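Long-range contacts in anthranilate-CoA ligase (Stigmatella aurantiaca, PDB 4WV3), which belongs to the AMP-binding (ANL) superfamily, with a large N-terminal part and a small C-terminal domain: residues A[84-89]-A[167-172]; A[428-433]-A[442-447]. One frame throughout, in Å; residues are numbered along the deposited sequence.

Contact 1: residues A[84-89]-A[167-172]; sequences GAIAVG and EDICSL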
loop_
_atom_site.group_PDB
_atom_site.type_symbol
_atom_site.label_atom_id
_atom_site.label_comp_id
_atom_site.label_asym_id
_atom_site.label_seq_id
_atom_site.Cartn_x
_atom_site.Cartn_y
_atom_site.Cartn_z
ATOM N N GLY A 84 10.952 -7.032 -20.658
ATOM C CA GLY A 84 10.057 -8.173 -20.602
ATOM C C GLY A 84 10.338 -9.031 -19.384
ATOM O O GLY A 84 9.727 -10.083 -19.195
ATOM N N ALA A 85 11.274 -8.576 -18.559
ATOM C CA ALA A 85 11.615 -9.273 -17.326
ATOM C C ALA A 85 10.638 -8.892 -16.220
ATOM O O ALA A 85 9.900 -7.914 -16.344
ATOM C CB ALA A 85 13.043 -8.957 -16.915
ATOM N N ILE A 86 10.635 -9.663 -15.140
ATOM C CA ILE A 86 9.687 -9.447 -14.053
ATOM C C ILE A 86 10.310 -8.681 -12.890
ATOM O O ILE A 86 11.197 -9.185 -12.202
ATOM C CB ILE A 86 9.101 -10.779 -13.546
ATOM C CG1 ILE A 86 8.432 -11.531 -14.701
ATOM C CG2 ILE A 86 8.113 -10.533 -12.417
ATOM C CD1 ILE A 86 7.829 -12.861 -14.309
ATOM N N ALA A 87 9.837 -7.458 -12.675
ATOM C CA ALA A 87 10.335 -6.628 -11.587
ATOM C C ALA A 87 9.800 -7.103 -10.240
ATOM O O ALA A 87 8.596 -7.296 -10.072
ATOM C CB ALA A 87 9.968 -5.171 -11.823
ATOM N N VAL A 88 10.701 -7.293 -9.282
ATOM C CA VAL A 88 10.314 -7.728 -7.946
ATOM C C VAL A 88 10.619 -6.643 -6.914
ATOM O O VAL A 88 11.737 -6.553 -6.406
ATOM C CB VAL A 88 11.029 -9.036 -7.549
ATOM C CG1 VAL A 88 10.509 -9.544 -6.211
ATOM C CG2 VAL A 88 10.840 -10.090 -8.630
ATOM N N GLY A 89 9.619 -5.816 -6.619
ATOM C CA GLY A 89 9.766 -4.752 -5.641
ATOM C C GLY A 89 9.688 -5.282 -4.223
ATOM O O GLY A 89 8.625 -5.700 -3.766
ATOM N N GLU A 167 -1.087 -9.763 -21.258
ATOM C CA GLU A 167 -1.394 -10.630 -20.128
ATOM C C GLU A 167 -0.139 -11.253 -19.521
ATOM O O GLU A 167 -0.217 -11.972 -18.524
ATOM C CB GLU A 167 -2.379 -11.720 -20.546
ATOM C CG GLU A 167 -3.684 -11.179 -21.103
ATOM C CD GLU A 167 -4.643 -12.276 -21.514
ATOM O OE1 GLU A 167 -4.404 -13.447 -21.148
ATOM O OE2 GLU A 167 -5.636 -11.965 -22.205
ATOM N N ASP A 168 1.015 -10.978 -20.121
ATOM C CA ASP A 168 2.285 -11.464 -19.589
ATOM C C ASP A 168 2.637 -10.754 -18.289
ATOM O O ASP A 168 2.362 -9.566 -18.129
ATOM C CB ASP A 168 3.413 -11.275 -20.605
ATOM C CG ASP A 168 3.428 -12.353 -21.670
ATOM O OD1 ASP A 168 3.016 -13.495 -21.372
ATOM O OD2 ASP A 168 3.861 -12.060 -22.804
ATOM N N ILE A 169 3.252 -11.486 -17.367
ATOM C CA ILE A 169 3.645 -10.936 -16.076
ATOM C C ILE A 169 4.797 -9.945 -16.227
ATOM O O ILE A 169 5.774 -10.223 -16.922
ATOM C CB ILE A 169 4.067 -12.053 -15.099
ATOM C CG1 ILE A 169 2.977 -13.124 -15.008
ATOM C CG2 ILE A 169 4.381 -11.479 -13.725
ATOM C CD1 ILE A 169 1.643 -12.598 -14.527
ATOM N N CYS A 170 4.678 -8.790 -15.578
ATOM C CA CYS A 170 5.734 -7.782 -15.621
ATOM C C CYS A 170 6.231 -7.402 -14.228
ATOM O O CYS A 170 7.257 -6.735 -14.092
ATOM C CB CYS A 170 5.268 -6.532 -16.371
ATOM S SG CYS A 170 3.975 -5.582 -15.545
ATOM N N SER A 171 5.507 -7.826 -13.198
ATOM C CA SER A 171 5.910 -7.527 -11.827
ATOM C C SER A 171 5.476 -8.598 -10.832
ATOM O O SER A 171 4.524 -9.340 -11.071
ATOM C CB SER A 171 5.378 -6.159 -11.389
ATOM O OG SER A 171 3.963 -6.160 -11.302
ATOM N N LEU A 172 6.190 -8.666 -9.712
ATOM C CA LEU A 172 5.885 -9.616 -8.651
ATOM C C LEU A 172 6.039 -8.944 -7.290
ATOM O O LEU A 172 7.146 -8.587 -6.884
ATOM C CB LEU A 172 6.804 -10.834 -8.749
ATOM C CG LEU A 172 6.658 -11.901 -7.662
ATOM C CD1 LEU A 172 5.238 -12.442 -7.630
ATOM C CD2 LEU A 172 7.657 -13.026 -7.883
HETATM O O HOH W 1 6.986 -9.426 -19.571
#
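Ala87 and Ser171 pair across two nearly parallel strands, 86-89 and 169-172, with Ala87 bonding to the residues on either side of Ser171, as in a parallel bridge. Ala87 N donates to Cys170 O at 3.0 Å, arriving well above the carbonyl plane, 43° out of it; Ala87 O accepts from Leu172 N at 2.8 Å, closer to the plane. The same oxygen also meets Ser171 CA in a CA-H...O contact, and Val88 CA makes another to Leu172 O. On one face Ile86 branches two ways: chi1 of -57° sets CG1 beside the backbone N and leaves CG2 anti to it, over the peptide between Ser171 and Leu172. Ile86 CG2 touches Leu172 CB at 3.9 Å, while Ile86 CD1 meets Ile169 CG2 at 3.8 Å. Val88 CG2 touches the same Leu172 CB, the two side chains lying side by side and pointing the same way. Where the strands begin, one water donates to both Gly84 O and Ile169 O. Further out, strand 62-66 bonds the far edge of 86-89, helix 71-83 packs on Ala85 and Ala87, and Tyr192 holds Ser171 OG. Cys170 and Ser171 together face His187, a classic beta bulge. Two backbone bonds thus fix the register, while aliphatic groups seal one face without side-chain polar bonds.

Contact 2: residues A[428-433]-A[442-447]; sequences EVESTL and CAVIGC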
loop_
_atom_site.group_PDB
_atom_site.type_symbol
_atom_site.label_atom_id
_atom_site.label_comp_id
_atom_site.label_asym_id
_atom_site.label_seq_id
_atom_site.Cartn_x
_atom_site.Cartn_y
_atom_site.Cartn_z
ATOM N N GLU A 428 -15.038 -0.316 14.012
ATOM C CA GLU A 428 -16.027 0.558 14.635
ATOM C C GLU A 428 -15.594 0.992 16.031
ATOM O O GLU A 428 -15.716 2.164 16.390
ATOM C CB GLU A 428 -17.388 -0.129 14.712
ATOM C CG GLU A 428 -18.448 0.710 15.407
ATOM C CD GLU A 428 -19.741 -0.044 15.627
ATOM O OE1 GLU A 428 -19.861 -1.183 15.130
ATOM O OE2 GLU A 428 -20.636 0.502 16.304
ATOM N N VAL A 429 -15.094 0.043 16.815
ATOM C CA VAL A 429 -14.656 0.332 18.174
ATOM C C VAL A 429 -13.435 1.250 18.170
ATOM O O VAL A 429 -13.372 2.217 18.931
ATOM C CB VAL A 429 -14.353 -0.957 18.964
ATOM C CG1 VAL A 429 -13.941 -0.625 20.391
ATOM C CG2 VAL A 429 -15.569 -1.871 18.965
ATOM N N GLU A 430 -12.474 0.951 17.300
ATOM C CA GLU A 430 -11.276 1.773 17.164
ATOM C C GLU A 430 -11.617 3.180 16.678
ATOM O O GLU A 430 -10.997 4.157 17.099
ATOM C CB GLU A 430 -10.275 1.117 16.210
ATOM C CG GLU A 430 -9.626 -0.146 16.755
ATOM C CD GLU A 430 -8.900 -0.940 15.684
ATOM O OE1 GLU A 430 -8.698 -0.402 14.575
ATOM O OE2 GLU A 430 -8.535 -2.106 15.948
ATOM N N SER A 431 -12.606 3.274 15.795
ATOM C CA SER A 431 -13.040 4.559 15.257
ATOM C C SER A 431 -13.693 5.414 16.335
ATOM O O SER A 431 -13.631 6.642 16.291
ATOM C CB SER A 431 -14.013 4.354 14.095
ATOM O OG SER A 431 -14.503 5.593 13.615
ATOM N N THR A 432 -14.324 4.754 17.302
ATOM C CA THR A 432 -14.962 5.446 18.412
ATOM C C THR A 432 -13.920 5.930 19.414
ATOM O O THR A 432 -13.993 7.057 19.905
ATOM C CB THR A 432 -15.982 4.537 19.126
ATOM O OG1 THR A 432 -17.049 4.214 18.226
ATOM C CG2 THR A 432 -16.554 5.231 20.352
ATOM N N LEU A 433 -12.946 5.074 19.706
ATOM C CA LEU A 433 -11.883 5.404 20.649
ATOM C C LEU A 433 -11.054 6.598 20.183
ATOM O O LEU A 433 -10.648 7.436 20.988
ATOM C CB LEU A 433 -10.970 4.195 20.868
ATOM C CG LEU A 433 -11.548 3.019 21.654
ATOM C CD1 LEU A 433 -10.701 1.776 21.448
ATOM C CD2 LEU A 433 -11.628 3.363 23.130
ATOM N N CYS A 442 -5.186 3.453 17.929
ATOM C CA CYS A 442 -5.458 2.302 18.783
ATOM C C CYS A 442 -5.759 1.030 17.997
ATOM O O CYS A 442 -5.820 1.040 16.767
ATOM C CB CYS A 442 -6.619 2.606 19.733
ATOM S SG CYS A 442 -8.211 2.831 18.913
ATOM N N ALA A 443 -5.949 -0.064 18.727
ATOM C CA ALA A 443 -6.255 -1.356 18.127
ATOM C C ALA A 443 -7.104 -2.194 19.077
ATOM O O ALA A 443 -6.862 -2.215 20.284
ATOM C CB ALA A 443 -4.973 -2.091 17.771
ATOM N N VAL A 444 -8.099 -2.883 18.527
ATOM C CA VAL A 444 -9.008 -3.690 19.332
ATOM C C VAL A 444 -9.011 -5.148 18.888
ATOM O O VAL A 444 -9.256 -5.453 17.721
ATOM C CB VAL A 444 -10.446 -3.134 19.282
ATOM C CG1 VAL A 444 -11.420 -4.105 19.932
ATOM C CG2 VAL A 444 -10.509 -1.772 19.957
ATOM N N ILE A 445 -8.736 -6.047 19.828
ATOM C CA ILE A 445 -8.717 -7.476 19.546
ATOM C C ILE A 445 -9.647 -8.223 20.495
ATOM O O ILE A 445 -10.171 -7.645 21.448
ATOM C CB ILE A 445 -7.305 -8.061 19.711
ATOM C CG1 ILE A 445 -6.901 -8.042 21.186
ATOM C CG2 ILE A 445 -6.301 -7.297 18.858
ATOM C CD1 ILE A 445 -5.562 -8.668 21.458
ATOM N N GLY A 446 -9.844 -9.509 20.229
ATOM C CA GLY A 446 -10.620 -10.362 21.110
ATOM C C GLY A 446 -9.722 -11.054 22.117
ATOM O O GLY A 446 -8.625 -11.497 21.777
ATOM N N CYS A 447 -10.185 -11.146 23.360
ATOM C CA CYS A 447 -9.379 -11.720 24.432
ATOM C C CYS A 447 -10.250 -12.397 25.492
ATOM O O CYS A 447 -11.231 -11.816 25.957
ATOM C CB CYS A 447 -8.508 -10.634 25.072
ATOM S SG CYS A 447 -7.326 -11.230 26.303
#
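Glu430 OE2 accepts the N-H of Val444 at 2.7 Å from Val444 N, a fairly straight bond (157° at the hydrogen) that meets the carboxylate on its anti side, 21° out of plane. The other oxygen, OE1, forms a salt bridge with Arg509, so the strand and the start of helix 509-520 both grip one carboxylate; the positive charge would be expected to favour its ionised form. Glu430 gets there by a chain extended beyond CG, running past Val444 in the opposite direction, with Glu430 CG 3.7 Å from Val444 CG2. Val444 CG2 is also touched by Val429 CG1 at 3.6 Å and by Leu433 CD1 at 3.9 Å; both side chains cross Val444 at about a right angle. Helix 426-433 thus lies against strand 439-448, an edge strand of the three-stranded sheet in the AMP-binding C-terminal domain, with the two short segments running at 145° to each other. Cys442 SG, set between its backbone N and carbonyl carbon, rests 3.6 Å from Leu433 CB, and also against Glu430 CB. Beside the helix, Ile476 and Cys480 of helix 470-483 continue the apolar layer around Leu433, whereas on the other face of the strand Ala443 and Ile445 pack on Leu512 of helix 509-520. Within the helix, Thr432 N and OG1 reach Glu428 O from opposite faces of its carbonyl plane.

Both contacts are largely buried, yet they share no secondary-structure element and lie on opposite sides of the chain's centre, their centres about 38 Å apart. Contact 1 belongs to the large AMP-binding part and joins strand to strand; its polar bonds are all backbone or water-mediated. Contact 2 belongs to the C-terminal domain and sets a helix on a strand nearby in sequence, where a single charged side chain supplies the bond and apolar groups fill the rest. The span bridged also differs: 77 residues separate the segments of contact 1, eight those of contact 2. Side chains of each come within about 11 Å (Ser171) and 10 Å (Glu430) of the bound 5'-O-[(S)-[(2-aminobenzoyl)oxy](hydroxy)phosphoryl]adenosine.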